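Local coordinates for uncharacterized protein (Borrelia turicatae, PDB 5VJ4) that is of unknown function but is a putative surface lipoprotein, probably lipid-binding, whose gene is differentially regulated in the tick-mammalian transmission cycle of relapsing fever spirochetes, at residues D138-L143 with D199-S204; I149-K154 with G206-A211; G253-N258 with N325-F330. One frame throughout, in Å; residues are numbered along the deposited sequence.

Contact 1 of 3, residues D138-L143 with D199-S204. With SO4 (sulfate ion), chain F.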
loop_
_atom_site.group_PDB
_atom_site.type_symbol
_atom_site.label_atom_id
_atom_site.label_comp_id
_atom_site.label_asym_id
_atom_site.label_seq_id
_atom_site.Cartn_x
_atom_site.Cartn_y
_atom_site.Cartn_z
ATOM N N ASP A 138 6.064 -7.991 -29.557
ATOM C CA ASP A 138 7.507 -8.175 -29.427
ATOM C C ASP A 138 7.832 -9.347 -28.528
ATOM O O ASP A 138 8.707 -10.146 -28.868
ATOM C CB ASP A 138 8.195 -6.902 -28.923
ATOM C CG ASP A 138 8.177 -5.777 -29.950
ATOM O OD1 ASP A 138 8.548 -6.031 -31.112
ATOM O OD2 ASP A 138 7.807 -4.634 -29.594
ATOM N N ARG A 139 7.105 -9.473 -27.410
ATOM C CA ARG A 139 7.378 -10.544 -26.469
ATOM C C ARG A 139 6.994 -11.867 -27.074
ATOM O O ARG A 139 7.851 -12.752 -27.186
ATOM C CB ARG A 139 6.677 -10.332 -25.130
ATOM C CG ARG A 139 7.178 -11.233 -24.013
ATOM C CD ARG A 139 8.510 -10.751 -23.427
ATOM N NE ARG A 139 8.796 -11.413 -22.144
ATOM C CZ ARG A 139 9.360 -12.623 -21.970
ATOM N NH1 ARG A 139 9.733 -13.378 -22.988
ATOM N NH2 ARG A 139 9.563 -13.088 -20.753
ATOM N N LEU A 140 5.730 -11.992 -27.498
ATOM C CA LEU A 140 5.210 -13.303 -27.929
ATOM C C LEU A 140 5.948 -13.885 -29.136
ATOM O O LEU A 140 6.058 -15.101 -29.305
ATOM C CB LEU A 140 3.720 -13.225 -28.212
ATOM C CG LEU A 140 2.790 -12.982 -27.029
ATOM C CD1 LEU A 140 1.329 -13.072 -27.452
ATOM C CD2 LEU A 140 3.075 -14.002 -25.952
ATOM N N ASN A 141 6.480 -12.999 -29.957
ATOM C CA ASN A 141 7.086 -13.384 -31.197
ATOM C C ASN A 141 8.322 -14.236 -30.965
ATOM O O ASN A 141 8.429 -15.334 -31.518
ATOM C CB ASN A 141 7.418 -12.116 -31.970
ATOM C CG ASN A 141 7.758 -12.372 -33.403
ATOM O OD1 ASN A 141 7.270 -13.330 -34.032
ATOM N ND2 ASN A 141 8.605 -11.507 -33.936
ATOM N N LYS A 142 9.210 -13.742 -30.107
ATOM C CA LYS A 142 10.467 -14.401 -29.800
ATOM C C LYS A 142 10.345 -15.741 -29.049
ATOM O O LYS A 142 11.374 -16.331 -28.737
ATOM C CB LYS A 142 11.368 -13.431 -29.020
ATOM C CG LYS A 142 12.122 -12.443 -29.903
ATOM C CD LYS A 142 13.334 -11.840 -29.200
ATOM C CE LYS A 142 14.488 -11.591 -30.171
ATOM N NZ LYS A 142 15.725 -11.129 -29.473
ATOM N N LEU A 143 9.118 -16.226 -28.797
ATOM C CA LEU A 143 8.882 -17.370 -27.919
ATOM C C LEU A 143 8.340 -18.661 -28.535
ATOM O O LEU A 143 8.623 -19.775 -28.040
ATOM C CB LEU A 143 7.963 -16.961 -26.766
ATOM C CG LEU A 143 8.568 -16.396 -25.479
ATOM C CD1 LEU A 143 7.409 -16.006 -24.575
ATOM C CD2 LEU A 143 9.537 -17.341 -24.755
ATOM N N ASP A 199 4.985 -7.654 -15.638
ATOM C CA ASP A 199 6.346 -8.106 -15.349
ATOM C C ASP A 199 6.801 -9.063 -16.423
ATOM O O ASP A 199 7.981 -9.057 -16.812
ATOM C CB ASP A 199 6.478 -8.740 -13.964
ATOM C CG ASP A 199 6.367 -7.728 -12.824
ATOM O OD1 ASP A 199 6.681 -6.530 -13.007
ATOM O OD2 ASP A 199 5.964 -8.147 -11.718
ATOM N N PHE A 200 5.845 -9.843 -16.936
ATOM C CA PHE A 200 6.146 -10.848 -17.944
ATOM C C PHE A 200 6.491 -10.234 -19.310
ATOM O O PHE A 200 7.526 -10.571 -19.893
ATOM C CB PHE A 200 5.018 -11.870 -18.070
ATOM C CG PHE A 200 5.106 -12.679 -19.315
ATOM C CD1 PHE A 200 6.172 -13.555 -19.505
ATOM C CD2 PHE A 200 4.156 -12.524 -20.327
ATOM C CE1 PHE A 200 6.283 -14.262 -20.676
ATOM C CE2 PHE A 200 4.254 -13.246 -21.498
ATOM C CZ PHE A 200 5.317 -14.109 -21.676
ATOM N N PHE A 201 5.635 -9.337 -19.800
ATOM C CA PHE A 201 5.862 -8.706 -21.103
ATOM C C PHE A 201 7.126 -7.886 -21.174
ATOM O O PHE A 201 7.876 -7.997 -22.146
ATOM C CB PHE A 201 4.636 -7.941 -21.571
ATOM C CG PHE A 201 3.523 -8.853 -21.949
ATOM C CD1 PHE A 201 3.700 -9.780 -22.982
ATOM C CD2 PHE A 201 2.341 -8.863 -21.233
ATOM C CE1 PHE A 201 2.689 -10.670 -23.313
ATOM C CE2 PHE A 201 1.325 -9.746 -21.568
ATOM C CZ PHE A 201 1.498 -10.649 -22.613
ATOM N N HIS A 202 7.398 -7.124 -20.115
ATOM C CA HIS A 202 8.651 -6.394 -20.025
ATOM C C HIS A 202 9.865 -7.209 -19.588
ATOM O O HIS A 202 10.933 -6.630 -19.352
ATOM C CB HIS A 202 8.496 -5.137 -19.190
ATOM C CG HIS A 202 7.686 -4.086 -19.860
ATOM N ND1 HIS A 202 6.467 -3.671 -19.374
ATOM C CD2 HIS A 202 7.903 -3.379 -20.995
ATOM C CE1 HIS A 202 5.975 -2.732 -20.166
ATOM N NE2 HIS A 202 6.817 -2.546 -21.165
ATOM N N GLY A 203 9.721 -8.529 -19.471
ATOM C CA GLY A 203 10.895 -9.396 -19.291
ATOM C C GLY A 203 11.408 -9.626 -17.887
ATOM O O GLY A 203 12.383 -10.368 -17.732
ATOM N N SER A 204 10.766 -9.039 -16.865
ATOM C CA SER A 204 11.203 -9.255 -15.458
ATOM C C SER A 204 10.917 -10.689 -14.968
ATOM O O SER A 204 11.625 -11.205 -14.117
ATOM C CB SER A 204 10.567 -8.269 -14.496
ATOM O OG SER A 204 10.363 -7.017 -15.087
HETATM S S SO4 F . 11.328 -17.587 -20.742
HETATM O O1 SO4 F . 12.758 -17.955 -20.785
HETATM O O2 SO4 F . 10.703 -18.165 -19.530
HETATM O O3 SO4 F . 10.558 -18.180 -21.859
HETATM O O4 SO4 F . 11.323 -16.099 -20.765
#

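Contact 2 of 3, residues I149-K154 with G206-A211. With SO4 (sulfate ion), chain D; SO4 (sulfate ion), chain F.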
loop_
_atom_site.group_PDB
_atom_site.type_symbol
_atom_site.label_atom_id
_atom_site.label_comp_id
_atom_site.label_asym_id
_atom_site.label_seq_id
_atom_site.Cartn_x
_atom_site.Cartn_y
_atom_site.Cartn_z
ATOM N N ILE A 149 1.141 -21.022 -25.940
ATOM C CA ILE A 149 -0.121 -21.704 -25.676
ATOM C C ILE A 149 -0.111 -22.368 -24.296
ATOM O O ILE A 149 -1.102 -22.303 -23.560
ATOM C CB ILE A 149 -0.446 -22.781 -26.747
ATOM C CG1 ILE A 149 -0.693 -22.161 -28.140
ATOM C CG2 ILE A 149 -1.639 -23.634 -26.302
ATOM C CD1 ILE A 149 -2.131 -21.695 -28.402
ATOM N N GLU A 150 1.001 -22.998 -23.935
ATOM C CA GLU A 150 0.977 -23.790 -22.721
ATOM C C GLU A 150 1.195 -22.986 -21.441
ATOM O O GLU A 150 0.540 -23.237 -20.449
ATOM C CB GLU A 150 1.937 -24.968 -22.796
ATOM C CG GLU A 150 1.232 -26.255 -22.402
ATOM C CD GLU A 150 2.036 -27.116 -21.442
ATOM O OE1 GLU A 150 3.290 -27.003 -21.418
ATOM O OE2 GLU A 150 1.401 -27.904 -20.703
ATOM N N LYS A 151 2.080 -21.998 -21.486
ATOM C CA LYS A 151 2.447 -21.217 -20.307
ATOM C C LYS A 151 1.758 -19.884 -20.197
ATOM O O LYS A 151 1.624 -19.366 -19.100
ATOM C CB LYS A 151 3.946 -20.996 -20.277
ATOM C CG LYS A 151 4.736 -22.303 -20.219
ATOM C CD LYS A 151 4.448 -23.131 -18.970
ATOM C CE LYS A 151 5.671 -23.958 -18.592
ATOM N NZ LYS A 151 5.439 -24.844 -17.420
ATOM N N ILE A 152 1.331 -19.308 -21.319
ATOM C CA ILE A 152 0.609 -18.052 -21.242
ATOM C C ILE A 152 -0.884 -18.244 -21.378
ATOM O O ILE A 152 -1.657 -17.851 -20.485
ATOM C CB ILE A 152 1.122 -17.009 -22.236
ATOM C CG1 ILE A 152 2.636 -16.841 -22.107
ATOM C CG2 ILE A 152 0.402 -15.679 -22.040
ATOM C CD1 ILE A 152 3.096 -16.528 -20.702
ATOM N N ILE A 153 -1.293 -18.884 -22.462
ATOM C CA ILE A 153 -2.709 -18.860 -22.804
ATOM C C ILE A 153 -3.544 -19.812 -21.930
ATOM O O ILE A 153 -4.522 -19.389 -21.320
ATOM C CB ILE A 153 -2.938 -19.062 -24.314
ATOM C CG1 ILE A 153 -2.053 -18.080 -25.089
ATOM C CG2 ILE A 153 -4.414 -18.914 -24.629
ATOM C CD1 ILE A 153 -2.541 -17.665 -26.441
ATOM N N LYS A 154 -3.134 -21.073 -21.842
ATOM C CA LYS A 154 -3.865 -22.064 -21.034
ATOM C C LYS A 154 -4.098 -21.607 -19.587
ATOM O O LYS A 154 -5.268 -21.576 -19.158
ATOM C CB LYS A 154 -3.227 -23.457 -21.110
ATOM C CG LYS A 154 -3.640 -24.292 -22.322
ATOM C CD LYS A 154 -2.954 -25.659 -22.288
ATOM C CE LYS A 154 -3.403 -26.589 -23.410
ATOM N NZ LYS A 154 -2.471 -27.746 -23.525
ATOM N N GLY A 206 9.896 -14.760 -16.533
ATOM C CA GLY A 206 9.702 -15.644 -17.671
ATOM C C GLY A 206 8.377 -16.410 -17.701
ATOM O O GLY A 206 7.502 -16.176 -16.894
ATOM N N THR A 207 8.251 -17.335 -18.644
ATOM C CA THR A 207 7.044 -18.124 -18.813
ATOM C C THR A 207 6.717 -18.992 -17.593
ATOM O O THR A 207 5.548 -19.047 -17.191
ATOM C CB THR A 207 7.145 -19.009 -20.057
ATOM O OG1 THR A 207 8.338 -19.812 -19.985
ATOM C CG2 THR A 207 7.183 -18.143 -21.285
ATOM N N ASP A 208 7.732 -19.630 -16.996
ATOM C CA ASP A 208 7.501 -20.491 -15.828
ATOM C C ASP A 208 6.869 -19.724 -14.675
ATOM O O ASP A 208 5.874 -20.181 -14.095
ATOM C CB ASP A 208 8.784 -21.131 -15.329
ATOM C CG ASP A 208 9.551 -21.815 -16.411
ATOM O OD1 ASP A 208 9.008 -22.793 -16.982
ATOM O OD2 ASP A 208 10.696 -21.373 -16.672
ATOM N N ARG A 209 7.445 -18.562 -14.356
ATOM C CA ARG A 209 6.877 -17.715 -13.325
ATOM C C ARG A 209 5.486 -17.195 -13.659
ATOM O O ARG A 209 4.617 -17.187 -12.788
ATOM C CB ARG A 209 7.807 -16.561 -12.946
ATOM C CG ARG A 209 7.260 -15.654 -11.845
ATOM C CD ARG A 209 7.011 -16.382 -10.538
ATOM N NE ARG A 209 6.709 -15.441 -9.466
ATOM C CZ ARG A 209 6.102 -15.773 -8.330
ATOM N NH1 ARG A 209 5.696 -17.024 -8.096
ATOM N NH2 ARG A 209 5.881 -14.834 -7.430
ATOM N N PHE A 210 5.270 -16.764 -14.897
ATOM C CA PHE A 210 3.967 -16.234 -15.261
ATOM C C PHE A 210 2.890 -17.288 -14.999
ATOM O O PHE A 210 1.867 -17.006 -14.374
ATOM C CB PHE A 210 3.903 -15.735 -16.712
ATOM C CG PHE A 210 2.516 -15.393 -17.135
ATOM C CD1 PHE A 210 1.615 -16.402 -17.517
ATOM C CD2 PHE A 210 2.068 -14.059 -17.107
ATOM C CE1 PHE A 210 0.302 -16.079 -17.870
ATOM C CE2 PHE A 210 0.740 -13.732 -17.461
ATOM C CZ PHE A 210 -0.145 -14.745 -17.845
ATOM N N ALA A 211 3.119 -18.507 -15.471
ATOM C CA ALA A 211 2.104 -19.557 -15.300
ATOM C C ALA A 211 1.961 -19.979 -13.853
ATOM O O ALA A 211 0.872 -20.318 -13.422
ATOM C CB ALA A 211 2.411 -20.754 -16.173
HETATM S S SO4 D . 11.182 -17.431 -14.575
HETATM O O1 SO4 D . 12.647 -17.457 -14.888
HETATM O O2 SO4 D . 10.936 -18.308 -13.399
HETATM O O3 SO4 D . 10.291 -17.962 -15.641
HETATM O O4 SO4 D . 10.837 -16.004 -14.337
HETATM S S SO4 F . 11.328 -17.587 -20.742
HETATM O O1 SO4 F . 12.758 -17.955 -20.785
HETATM O O2 SO4 F . 10.703 -18.165 -19.530
HETATM O O3 SO4 F . 10.558 -18.180 -21.859
HETATM O O4 SO4 F . 11.323 -16.099 -20.765
#

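Contact 3 of 3, residues G253-N258 with N325-F330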
loop_
_atom_site.group_PDB
_atom_site.type_symbol
_atom_site.label_atom_id
_atom_site.label_comp_id
_atom_site.label_asym_id
_atom_site.label_seq_id
_atom_site.Cartn_x
_atom_site.Cartn_y
_atom_site.Cartn_z
ATOM N N GLY A 253 3.776 -15.795 9.306
ATOM C CA GLY A 253 3.619 -15.503 10.732
ATOM C C GLY A 253 4.733 -16.143 11.566
ATOM O O GLY A 253 5.457 -15.430 12.279
ATOM N N LYS A 254 4.908 -17.471 11.445
ATOM C CA LYS A 254 5.998 -18.167 12.168
ATOM C C LYS A 254 7.362 -17.493 11.969
ATOM O O LYS A 254 8.120 -17.343 12.909
ATOM C CB LYS A 254 6.103 -19.672 11.855
ATOM C CG LYS A 254 4.786 -20.418 11.798
ATOM C CD LYS A 254 4.996 -21.858 12.223
ATOM C CE LYS A 254 3.659 -22.489 12.585
ATOM N NZ LYS A 254 3.071 -21.896 13.824
ATOM N N ILE A 255 7.662 -17.051 10.757
ATOM C CA ILE A 255 8.875 -16.254 10.557
ATOM C C ILE A 255 8.872 -14.978 11.410
ATOM O O ILE A 255 9.912 -14.594 11.942
ATOM C CB ILE A 255 9.109 -15.935 9.066
ATOM C CG1 ILE A 255 9.347 -17.230 8.280
ATOM C CG2 ILE A 255 10.281 -14.974 8.873
ATOM C CD1 ILE A 255 9.198 -17.094 6.774
ATOM N N VAL A 256 7.710 -14.358 11.578
ATOM C CA VAL A 256 7.632 -13.031 12.196
ATOM C C VAL A 256 7.406 -13.022 13.721
ATOM O O VAL A 256 8.046 -12.259 14.446
ATOM C CB VAL A 256 6.540 -12.191 11.504
ATOM C CG1 VAL A 256 6.441 -10.817 12.117
ATOM C CG2 VAL A 256 6.849 -12.069 10.037
ATOM N N ILE A 257 6.484 -13.849 14.186
ATOM C CA ILE A 257 6.059 -13.838 15.581
ATOM C C ILE A 257 7.146 -14.277 16.566
ATOM O O ILE A 257 7.832 -15.274 16.376
ATOM C CB ILE A 257 4.740 -14.614 15.752
ATOM C CG1 ILE A 257 3.719 -13.981 14.807
ATOM C CG2 ILE A 257 4.220 -14.561 17.181
ATOM C CD1 ILE A 257 2.370 -14.617 14.853
ATOM N N ASN A 258 7.253 -13.482 17.620
ATOM C CA ASN A 258 8.282 -13.531 18.638
ATOM C C ASN A 258 7.706 -13.589 20.026
ATOM O O ASN A 258 6.490 -13.553 20.220
ATOM C CB ASN A 258 9.002 -12.195 18.610
ATOM C CG ASN A 258 10.323 -12.259 17.955
ATOM O OD1 ASN A 258 10.626 -13.194 17.222
ATOM N ND2 ASN A 258 11.138 -11.247 18.202
ATOM N N ASN A 325 14.482 -9.335 6.543
ATOM C CA ASN A 325 13.708 -8.270 5.891
ATOM C C ASN A 325 12.242 -8.365 6.311
ATOM O O ASN A 325 11.610 -7.335 6.548
ATOM C CB ASN A 325 13.825 -8.335 4.360
ATOM C CG ASN A 325 15.073 -7.652 3.811
ATOM O OD1 ASN A 325 16.077 -7.539 4.480
ATOM N ND2 ASN A 325 15.008 -7.215 2.569
ATOM N N ILE A 326 11.717 -9.592 6.430
ATOM C CA ILE A 326 10.306 -9.787 6.758
ATOM C C ILE A 326 10.026 -9.259 8.171
ATOM O O ILE A 326 9.202 -8.355 8.356
ATOM C CB ILE A 326 9.856 -11.250 6.600
ATOM C CG1 ILE A 326 10.152 -11.773 5.199
ATOM C CG2 ILE A 326 8.367 -11.382 6.863
ATOM C CD1 ILE A 326 9.816 -13.248 5.014
ATOM N N ARG A 327 10.753 -9.797 9.151
ATOM C CA ARG A 327 10.647 -9.352 10.538
ATOM C C ARG A 327 10.740 -7.821 10.639
ATOM O O ARG A 327 9.846 -7.179 11.219
ATOM C CB ARG A 327 11.713 -10.015 11.402
ATOM C CG ARG A 327 11.463 -11.476 11.627
ATOM C CD ARG A 327 12.416 -12.081 12.641
ATOM N NE ARG A 327 12.739 -13.461 12.259
ATOM C CZ ARG A 327 13.935 -13.879 11.847
ATOM N NH1 ARG A 327 14.973 -13.043 11.781
ATOM N NH2 ARG A 327 14.098 -15.154 11.520
ATOM N N GLY A 328 11.800 -7.256 10.045
ATOM C CA GLY A 328 12.034 -5.800 10.055
ATOM C C GLY A 328 10.874 -4.972 9.497
ATOM O O GLY A 328 10.558 -3.895 10.009
ATOM N N THR A 329 10.230 -5.465 8.443
ATOM C CA THR A 329 9.216 -4.661 7.814
ATOM C C THR A 329 7.957 -4.672 8.688
ATOM O O THR A 329 7.275 -3.656 8.818
ATOM C CB THR A 329 8.986 -5.039 6.324
ATOM O OG1 THR A 329 8.319 -3.965 5.652
ATOM C CG2 THR A 329 8.150 -6.296 6.163
ATOM N N PHE A 330 7.670 -5.797 9.318
ATOM C CA PHE A 330 6.507 -5.838 10.200
ATOM C C PHE A 330 6.709 -5.016 11.474
ATOM O O PHE A 330 5.823 -4.265 11.875
ATOM C CB PHE A 330 6.146 -7.264 10.552
ATOM C CG PHE A 330 5.300 -7.906 9.537
ATOM C CD1 PHE A 330 3.955 -7.678 9.532
ATOM C CD2 PHE A 330 5.853 -8.708 8.543
ATOM C CE1 PHE A 330 3.137 -8.227 8.560
ATOM C CE2 PHE A 330 5.051 -9.284 7.585
ATOM C CZ PHE A 330 3.677 -9.037 7.600
#

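Contact 1 of 3, residues D138-L143 with D199-S204
Arg139 leaves helix 133-141 with CG anti to its backbone N (chi1 -166°) and then bends at chi2 (78°), a path that carries its guanidinium to the C-terminal end of helix 176-201. That end closes in a Schellman motif: Gly203, in the left-handed region, gives its N-H back to Phe200 O, and a weak bond runs from Ser204 N to Asp199 O. Arg139 adds a side-chain donor to this turn. Its NE donates to Phe200 O at 2.7 Å, the oxygen lying close to the guanidinium plane and the donor in the carbonyl plane, so Phe200 O is gripped by two N-H groups, this one and Gly203 N. NH2 makes a weak second bond to the same oxygen and a further hydrogen bond to Ile205 O, just beyond the segment. At 3.5 Å, Arg139 NH2 also donates weakly to O4 of the chain F sulfate, an ion probably from the crystallisation liquor.

The ring of Phe200, its CG also anti to the backbone N, swings back toward the arginine. CE1 sits 3.5 Å from Arg139 NH2, over one face of the guanidinium and toward its rim, with the two planes 37° apart. The aliphatic part of Arg139 is used as well: CB meets the edge of the Phe201 ring at CD1, 3.7 Å away. Phe201 in turn carries Phe200 CD2 over the centre of one ring face. Leu140 CD2 also reaches the edge of Phe201. Farther along, Leu143 meets Phe200 tip to tip, its CD1 4.0 Å from CZ at the ring edge.

Contact 2 of 3, residues I149-K154 with G206-A211
This is helix-on-helix packing between the early part of helix 145-171 and the first turn of the short helix 207-214, beside a helix N terminus occupied by sulfate. The two axes pass 8.5 Å apart and their directions differ by 36°, with the CA atoms of Lys151 and Ala211 5.3 Å apart. On the buried side Ile152 crosses Phe210 at about a right angle, its CD1 touching CD1 of the ring at 3.5 Å. The edge of the same ring lies against the backbone oxygen of Lys151, which also meets the methyl of Ala211. Phe210 gets there because its CG is anti to the backbone N (chi1 171°).

On the more open side Lys151 packs its CB on Thr207 CB at 3.8 Å, and after the bend at chi2 its CD passes Ala211 CB. The chain ends near Asp208, where NZ and OD1 are 4.1 Å apart, opposite charges that probably attract, though too far apart for a salt bridge.

Gly206 takes the N-cap position, and the N-H groups of Gly206, Thr207 and Arg209 donate to two sulfates, probably from the crystallisation liquor. Gly206 N donates to O4 of the chain D ion at 2.7 Å, and Arg209 N donates to its O3. Thr207 grips O2 of the chain F ion twice, through its N at 2.7 Å and through OG1, which chi1 of 55° places between the backbone N and the carbonyl carbon. Two anions at one helix start suggest a locally positive potential, to which the helix end, Arg139 (a weak sulfate donor) and Arg349 probably contribute.

Contact 3 of 3, residues G253-N258 with N325-F330
Two flat groups frame this contact, the guanidinium of Arg327 and the ring of Phe330, both on helix 308-334. At the guanidinium edge, near its plane, stands the backbone oxygen of Ile255, and NE donates to it at 3.1 Å with the donor nearly along the C=O axis. The Phe330 ring takes Val256 obliquely, CG2 approaching CD2 at 3.8 Å. Val256 CG1 rests against Phe330 CB at 3.9 Å. Phe266 of helix 263-301 also meets this ring, at an inclined angle, while Val269 and Met281 of that helix pack against Phe330.

The torsions explain the division of labour. Val256 has CG1 anti to its backbone N (chi1 -180°), which spreads its two methyls across the neighbouring helix. One of them, CG2, reaches Ile326 CG2 at 3.6 Å, the two side chains crossing at about a right angle, and it also meets the phenylalanine. Ile255 adds a looser apolar touch through CG2 to Ile326 CD1. Arg327 starts with CG anti to its carbonyl carbon and bends at chi3, so that CG and CD pass close to Ile255 O before NE bonds to it; CG also lies over Val256 CA. Buried methyls and ring are thus on one side of the contact, and the exposed arginine is on the other.

Ile255 O belongs to the last turn of helix 243-256, which Ile257 leaves. An arginine of one helix donating to a carbonyl in the last turn of another, beside an aliphatic-aromatic seam, here joins two helices of an all-helical fold.

How the contacts relate
From the N terminus, 138-143 opens contact 1 and 149-154 opens contact 2 before either closes; 199-204 then closes the first and 206-211 the second, so the two cross. Between them they tie helices 133-141, 145-171, 176-201 and 207-214 together, each contact closing a loop of just over fifty, mostly helical residues. They touch directly, Phe200 CZ lying 3.4 Å from Ile152 CD1, and share the chain F sulfate. Contact 3 follows in series, closing a loop of 66 residues that contains helix 263-301 and joining helix 243-256 to helix 308-334. It lies across the chain's centre from both, about 34 Å from contact 1 and about 32 Å from contact 2, centre to centre.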